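Local coordinates for protein apicoplast TIC22, putative (Plasmodium falciparum 3D7, PDB 4E6Z) that probably acts as an essential chaperone for protein import into the apicoplast, the relict plastid of the malaria parasite, at residues E75-T83 / M102-L113. Numbering follows the deposited sequence.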
ATOM      1  N   GLU A  75      -0.049  -3.797  10.042  1.00 59.95           N
ATOM      2  CA  GLU A  75      -1.051  -2.978  10.712  1.00 67.84           C
ATOM      3  C   GLU A  75      -0.780  -1.485  10.535  1.00 61.23           C
ATOM      4  O   GLU A  75      -1.710  -0.677  10.488  1.00 59.06           O
ATOM      5  CB  GLU A  75      -1.114  -3.337  12.199  1.00 81.92           C
ATOM      6  CG  GLU A  75      -2.481  -3.149  12.835  1.00 90.69           C
ATOM      7  CD  GLU A  75      -2.563  -3.764  14.224  1.00106.17           C
ATOM      8  OE1 GLU A  75      -1.508  -4.162  14.765  1.00107.92           O
ATOM      9  OE2 GLU A  75      -3.682  -3.852  14.773  1.00110.75           O
ATOM     10  N   VAL A  76       0.496  -1.124  10.432  1.00 54.40           N
ATOM     11  CA  VAL A  76       0.889   0.279  10.308  1.00 58.34           C
ATOM     12  C   VAL A  76       0.723   0.815   8.885  1.00 48.48           C
ATOM     13  O   VAL A  76       0.908   2.006   8.636  1.00 52.55           O
ATOM     14  CB  VAL A  76       2.345   0.499  10.754  1.00 58.58           C
ATOM     15  CG1 VAL A  76       2.554  -0.056  12.152  1.00 65.31           C
ATOM     16  CG2 VAL A  76       3.301  -0.152   9.767  1.00 58.58           C
ATOM     17  N   ILE A  77       0.385  -0.066   7.953  1.00 42.35           N
ATOM     18  CA  ILE A  77       0.168   0.346   6.573  1.00 42.50           C
ATOM     19  C   ILE A  77      -1.310   0.655   6.329  1.00 41.44           C
ATOM     20  O   ILE A  77      -2.152  -0.242   6.382  1.00 33.30           O
ATOM     21  CB  ILE A  77       0.616  -0.745   5.589  1.00 43.57           C
ATOM     22  CG1 ILE A  77       2.059  -1.167   5.879  1.00 47.70           C
ATOM     23  CG2 ILE A  77       0.460  -0.261   4.155  1.00 39.38           C
ATOM     24  CD1 ILE A  77       2.470  -2.444   5.180  1.00 46.28           C
ATOM     25  N   PRO A  78      -1.626   1.934   6.066  1.00 41.72           N
ATOM     26  CA  PRO A  78      -2.995   2.374   5.781  1.00 42.40           C
ATOM     27  C   PRO A  78      -3.486   1.846   4.440  1.00 43.92           C
ATOM     28  O   PRO A  78      -2.696   1.719   3.504  1.00 36.65           O
ATOM     29  CB  PRO A  78      -2.869   3.904   5.712  1.00 36.14           C
ATOM     30  CG  PRO A  78      -1.560   4.226   6.367  1.00 39.72           C
ATOM     31  CD  PRO A  78      -0.679   3.062   6.061  1.00 41.07           C
ATOM     32  N   VAL A  79      -4.776   1.533   4.363  1.00 37.22           N
ATOM     33  CA  VAL A  79      -5.426   1.173   3.108  1.00 34.55           C
ATOM     34  C   VAL A  79      -6.732   1.960   3.003  1.00 43.83           C
ATOM     35  O   VAL A  79      -7.419   2.178   4.007  1.00 37.21           O
ATOM     36  CB  VAL A  79      -5.725  -0.332   3.030  1.00 39.20           C
ATOM     37  CG1 VAL A  79      -6.505  -0.663   1.750  1.00 35.58           C
ATOM     38  CG2 VAL A  79      -4.439  -1.128   3.109  1.00 42.42           C
ATOM     39  N   PHE A  80      -7.075   2.387   1.793  1.00 38.51           N
ATOM     40  CA  PHE A  80      -8.203   3.290   1.613  1.00 37.88           C
ATOM     41  C   PHE A  80      -9.295   2.726   0.718  1.00 35.92           C
ATOM     42  O   PHE A  80      -9.021   2.110  -0.307  1.00 36.91           O
ATOM     43  CB  PHE A  80      -7.722   4.643   1.089  1.00 28.62           C
ATOM     44  CG  PHE A  80      -6.712   5.300   1.977  1.00 34.40           C
ATOM     45  CD1 PHE A  80      -7.106   6.181   2.970  1.00 34.67           C
ATOM     46  CD2 PHE A  80      -5.362   5.012   1.837  1.00 36.34           C
ATOM     47  CE1 PHE A  80      -6.169   6.777   3.801  1.00 45.00           C
ATOM     48  CE2 PHE A  80      -4.425   5.600   2.662  1.00 30.78           C
ATOM     49  CZ  PHE A  80      -4.827   6.487   3.643  1.00 39.01           C
ATOM     50  N   LEU A  81     -10.540   2.941   1.133  1.00 43.58           N
ATOM     51  CA  LEU A  81     -11.694   2.522   0.353  1.00 40.09           C
ATOM     52  C   LEU A  81     -12.657   3.684   0.180  1.00 30.99           C
ATOM     53  O   LEU A  81     -12.627   4.652   0.938  1.00 38.00           O
ATOM     54  CB  LEU A  81     -12.416   1.356   1.027  1.00 42.28           C
ATOM     55  CG  LEU A  81     -11.707   0.012   1.188  1.00 51.76           C
ATOM     56  CD1 LEU A  81     -10.872   0.014   2.447  1.00 54.74           C
ATOM     57  CD2 LEU A  81     -12.721  -1.112   1.249  1.00 65.91           C
ATOM     58  N   ILE A  82     -13.512   3.590  -0.826  1.00 35.79           N
ATOM     59  CA  ILE A  82     -14.573   4.568  -1.000  1.00 35.22           C
ATOM     60  C   ILE A  82     -15.854   3.934  -0.466  1.00 39.36           C
ATOM     61  O   ILE A  82     -16.177   2.795  -0.796  1.00 36.59           O
ATOM     62  CB  ILE A  82     -14.728   5.003  -2.473  1.00 39.54           C
ATOM     63  CG1 ILE A  82     -13.518   5.829  -2.919  1.00 41.47           C
ATOM     64  CG2 ILE A  82     -15.991   5.831  -2.655  1.00 38.61           C
ATOM     65  CD1 ILE A  82     -12.220   5.067  -2.950  1.00 50.72           C
ATOM     66  N   THR A  83     -16.566   4.655   0.389  1.00 40.34           N
ATOM     67  CA  THR A  83     -17.741   4.090   1.036  1.00 42.51           C
ATOM     68  C   THR A  83     -18.878   5.089   1.078  1.00 43.27           C
ATOM     69  O   THR A  83     -18.682   6.274   0.805  1.00 40.49           O
ATOM     70  CB  THR A  83     -17.431   3.678   2.492  1.00 43.25           C
ATOM     71  OG1 THR A  83     -17.221   4.852   3.290  1.00 40.86           O
ATOM     72  CG2 THR A  83     -16.192   2.791   2.558  1.00 37.76           C
HETATM   73  N   MSE A 102      -9.433  -1.575  -2.969  1.00 37.20           N
HETATM   74  CA  MSE A 102      -8.677  -1.084  -1.828  1.00 41.60           C
HETATM   75  C   MSE A 102      -7.392  -0.428  -2.320  1.00 38.54           C
HETATM   76  O   MSE A 102      -6.615  -1.045  -3.042  1.00 39.83           O
HETATM   77  CB  MSE A 102      -8.345  -2.239  -0.893  1.00 42.52           C
HETATM   78  CG  MSE A 102      -9.554  -3.041  -0.485  1.00 37.49           C
HETATM   79 SE   MSE A 102      -9.113  -4.496   0.724  1.00 52.46          SE
HETATM   80  CE  MSE A 102      -7.856  -5.485  -0.399  1.00 49.70           C
ATOM     81  N   PHE A 103      -7.180   0.828  -1.945  1.00 40.33           N
ATOM     82  CA  PHE A 103      -6.047   1.594  -2.455  1.00 29.70           C
ATOM     83  C   PHE A 103      -4.966   1.784  -1.395  1.00 39.84           C
ATOM     84  O   PHE A 103      -5.260   2.100  -0.241  1.00 35.90           O
ATOM     85  CB  PHE A 103      -6.511   2.958  -2.972  1.00 29.87           C
ATOM     86  CG  PHE A 103      -7.525   2.875  -4.081  1.00 36.19           C
ATOM     87  CD1 PHE A 103      -7.123   2.892  -5.406  1.00 34.39           C
ATOM     88  CD2 PHE A 103      -8.883   2.779  -3.796  1.00 32.22           C
ATOM     89  CE1 PHE A 103      -8.049   2.812  -6.430  1.00 36.39           C
ATOM     90  CE2 PHE A 103      -9.819   2.703  -4.817  1.00 41.76           C
ATOM     91  CZ  PHE A 103      -9.402   2.721  -6.139  1.00 41.40           C
ATOM     92  N   LEU A 104      -3.713   1.587  -1.790  1.00 40.14           N
ATOM     93  CA  LEU A 104      -2.591   1.844  -0.893  1.00 34.87           C
ATOM     94  C   LEU A 104      -2.278   3.335  -0.850  1.00 36.15           C
ATOM     95  O   LEU A 104      -1.669   3.823   0.102  1.00 41.23           O
ATOM     96  CB  LEU A 104      -1.362   1.036  -1.315  1.00 26.31           C
ATOM     97  CG  LEU A 104      -1.365  -0.415  -0.828  1.00 34.57           C
ATOM     98  CD1 LEU A 104      -0.479  -1.301  -1.692  1.00 37.29           C
ATOM     99  CD2 LEU A 104      -0.945  -0.488   0.636  1.00 34.64           C
ATOM    100  N   CYS A 105      -2.710   4.054  -1.885  1.00 39.07           N
ATOM    101  CA  CYS A 105      -2.517   5.502  -1.958  1.00 31.88           C
ATOM    102  C   CYS A 105      -3.862   6.212  -1.933  1.00 42.67           C
ATOM    103  O   CYS A 105      -4.723   5.940  -2.770  1.00 39.73           O
ATOM    104  CB  CYS A 105      -1.738   5.888  -3.220  1.00 30.86           C
ATOM    105  SG  CYS A 105      -1.568   7.672  -3.490  1.00 48.46           S
ATOM    106  N   PRO A 106      -4.041   7.127  -0.967  1.00 48.16           N
ATOM    107  CA  PRO A 106      -5.328   7.793  -0.731  1.00 43.59           C
ATOM    108  C   PRO A 106      -5.737   8.673  -1.906  1.00 39.62           C
ATOM    109  O   PRO A 106      -6.924   8.924  -2.099  1.00 44.97           O
ATOM    110  CB  PRO A 106      -5.050   8.659   0.502  1.00 35.57           C
ATOM    111  CG  PRO A 106      -3.565   8.906   0.450  1.00 40.74           C
ATOM    112  CD  PRO A 106      -2.983   7.632  -0.072  1.00 38.22           C
ATOM    113  N   TYR A 107      -4.765   9.138  -2.680  1.00 38.57           N
ATOM    114  CA  TYR A 107      -5.063  10.014  -3.807  1.00 42.48           C
ATOM    115  C   TYR A 107      -5.578   9.221  -5.006  1.00 40.10           C
ATOM    116  O   TYR A 107      -6.308   9.753  -5.834  1.00 41.95           O
ATOM    117  CB  TYR A 107      -3.845  10.871  -4.164  1.00 44.33           C
ATOM    118  CG  TYR A 107      -3.352  11.689  -2.990  1.00 58.01           C
ATOM    119  CD1 TYR A 107      -4.100  12.750  -2.495  1.00 61.77           C
ATOM    120  CD2 TYR A 107      -2.151  11.388  -2.364  1.00 64.37           C
ATOM    121  CE1 TYR A 107      -3.658  13.494  -1.414  1.00 64.58           C
ATOM    122  CE2 TYR A 107      -1.700  12.126  -1.285  1.00 67.82           C
ATOM    123  CZ  TYR A 107      -2.457  13.178  -0.814  1.00 71.76           C
ATOM    124  OH  TYR A 107      -2.010  13.913   0.261  1.00 77.43           O
ATOM    125  N   ASP A 108      -5.202   7.948  -5.089  1.00 39.65           N
ATOM    126  CA  ASP A 108      -5.790   7.055  -6.078  1.00 34.77           C
ATOM    127  C   ASP A 108      -7.267   6.830  -5.732  1.00 36.39           C
ATOM    128  O   ASP A 108      -8.114   6.776  -6.616  1.00 37.71           O
ATOM    129  CB  ASP A 108      -5.056   5.713  -6.112  1.00 27.29           C
ATOM    130  CG  ASP A 108      -3.640   5.819  -6.683  1.00 37.39           C
ATOM    131  OD1 ASP A 108      -3.229   6.917  -7.117  1.00 39.60           O
ATOM    132  OD2 ASP A 108      -2.940   4.783  -6.699  1.00 37.02           O
ATOM    133  N   ALA A 109      -7.564   6.696  -4.442  1.00 33.57           N
ATOM    134  CA  ALA A 109      -8.943   6.536  -3.980  1.00 38.23           C
ATOM    135  C   ALA A 109      -9.760   7.796  -4.244  1.00 34.32           C
ATOM    136  O   ALA A 109     -10.885   7.719  -4.733  1.00 40.92           O
ATOM    137  CB  ALA A 109      -8.978   6.187  -2.501  1.00 40.70           C
ATOM    138  N   GLU A 110      -9.190   8.951  -3.910  1.00 35.19           N
ATOM    139  CA  GLU A 110      -9.818  10.233  -4.201  1.00 40.95           C
ATOM    140  C   GLU A 110     -10.146  10.350  -5.685  1.00 45.18           C
ATOM    141  O   GLU A 110     -11.181  10.894  -6.060  1.00 48.14           O
ATOM    142  CB  GLU A 110      -8.907  11.392  -3.789  1.00 37.22           C
ATOM    143  CG  GLU A 110      -9.024  11.809  -2.337  1.00 50.46           C
ATOM    144  CD  GLU A 110      -8.376  13.155  -2.076  1.00 61.64           C
ATOM    145  OE1 GLU A 110      -7.806  13.728  -3.025  1.00 63.84           O
ATOM    146  OE2 GLU A 110      -8.442  13.644  -0.929  1.00 67.81           O
ATOM    147  N   ASN A 111      -9.250   9.850  -6.527  1.00 45.40           N
ATOM    148  CA  ASN A 111      -9.459   9.895  -7.964  1.00 45.93           C
ATOM    149  C   ASN A 111     -10.670   9.075  -8.389  1.00 39.93           C
ATOM    150  O   ASN A 111     -11.421   9.487  -9.263  1.00 46.25           O
ATOM    151  CB  ASN A 111      -8.216   9.409  -8.713  1.00 45.76           C
ATOM    152  CG  ASN A 111      -8.470   9.233 -10.199  1.00 56.27           C
ATOM    153  OD1 ASN A 111      -8.719  10.201 -10.918  1.00 68.11           O
ATOM    154  ND2 ASN A 111      -8.429   7.989 -10.662  1.00 53.23           N
HETATM  155  N   MSE A 112     -10.844   7.903  -7.785  1.00 38.95           N
HETATM  156  CA  MSE A 112     -11.978   7.057  -8.130  1.00 45.27           C
HETATM  157  C   MSE A 112     -13.280   7.668  -7.627  1.00 44.67           C
HETATM  158  O   MSE A 112     -14.285   7.669  -8.337  1.00 47.94           O
HETATM  159  CB  MSE A 112     -11.810   5.645  -7.578  1.00 47.00           C
HETATM  160  CG  MSE A 112     -12.855   4.680  -8.108  1.00 49.64           C
HETATM  161 SE   MSE A 112     -12.883   2.941  -7.228  1.00 60.92          SE
HETATM  162  CE  MSE A 112     -13.318   3.523  -5.438  1.00 59.22           C
ATOM    163  N   LEU A 113     -13.248   8.190  -6.404  1.00 41.44           N
ATOM    164  CA  LEU A 113     -14.379   8.921  -5.855  1.00 45.85           C
ATOM    165  C   LEU A 113     -14.763  10.067  -6.791  1.00 42.49           C
ATOM    166  O   LEU A 113     -15.937  10.276  -7.091  1.00 42.96           O
ATOM    167  CB  LEU A 113     -14.045   9.457  -4.462  1.00 37.55           C
ATOM    168  CG  LEU A 113     -15.096  10.332  -3.766  1.00 43.21           C
ATOM    169  CD1 LEU A 113     -15.041  10.152  -2.247  1.00 41.14           C
ATOM    170  CD2 LEU A 113     -14.925  11.796  -4.138  1.00 43.03           C
TER
HETATM  171  O   HOH W   1      -0.691   3.215   2.476  1.00 29.75           O
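Phe80, in strand 78-83, and Phe103, at the end of strand 97-103, form a single antiparallel hydrogen-bonded pair: Phe80 N reaches Phe103 O at 2.7 Å, and Phe103 N returns to Phe80 O along a nearly straight N-H...O path of 173°. Beyond this bridge the chain of 102-113 turns away through Leu104 and Cys105 into helix 106-119, whose first turns run almost parallel to strand 78-83, the two axes 7.9 Å apart. Next to the bridge a water donates to both Pro78 O and Leu104 O, tying the two chain segments together.

On the helix side, Pro106 lies over one face of the Phe80 ring, a CH-pi contact with CB 3.7 Å from the centroid and only 6° off the normal. Tyr266 meets the same phenylalanine nearly perpendicularly, bringing in helix 261-272. The Phe103 ring turns its edge to Phe80 O and a face to the backbone at Asp108 and Ala109. Ile82 CD1 lies beside Phe103 CE2 (3.9 Å) and against Ala109 CB. The side chain of Ile82 leaves its strand toward the helix, and with CG1 anti to the carbonyl carbon (chi1 -69°) that branch lies against Leu113 CB.

On the other face of strand 78-83, Val79 CG1 meets Met102 CB at 3.6 Å; in the flanking loops, Ile77 CG2 touches Leu104 CD2. Met102 continues onto Ala138 and Met142 of helix 135-150. This is a buried junction in a Tic22-family protein, where strand 97-103 passes through a short loop into helix 106-119, one bridge links its sheet to that of 78-83 and 129-134, and the helix packs alongside.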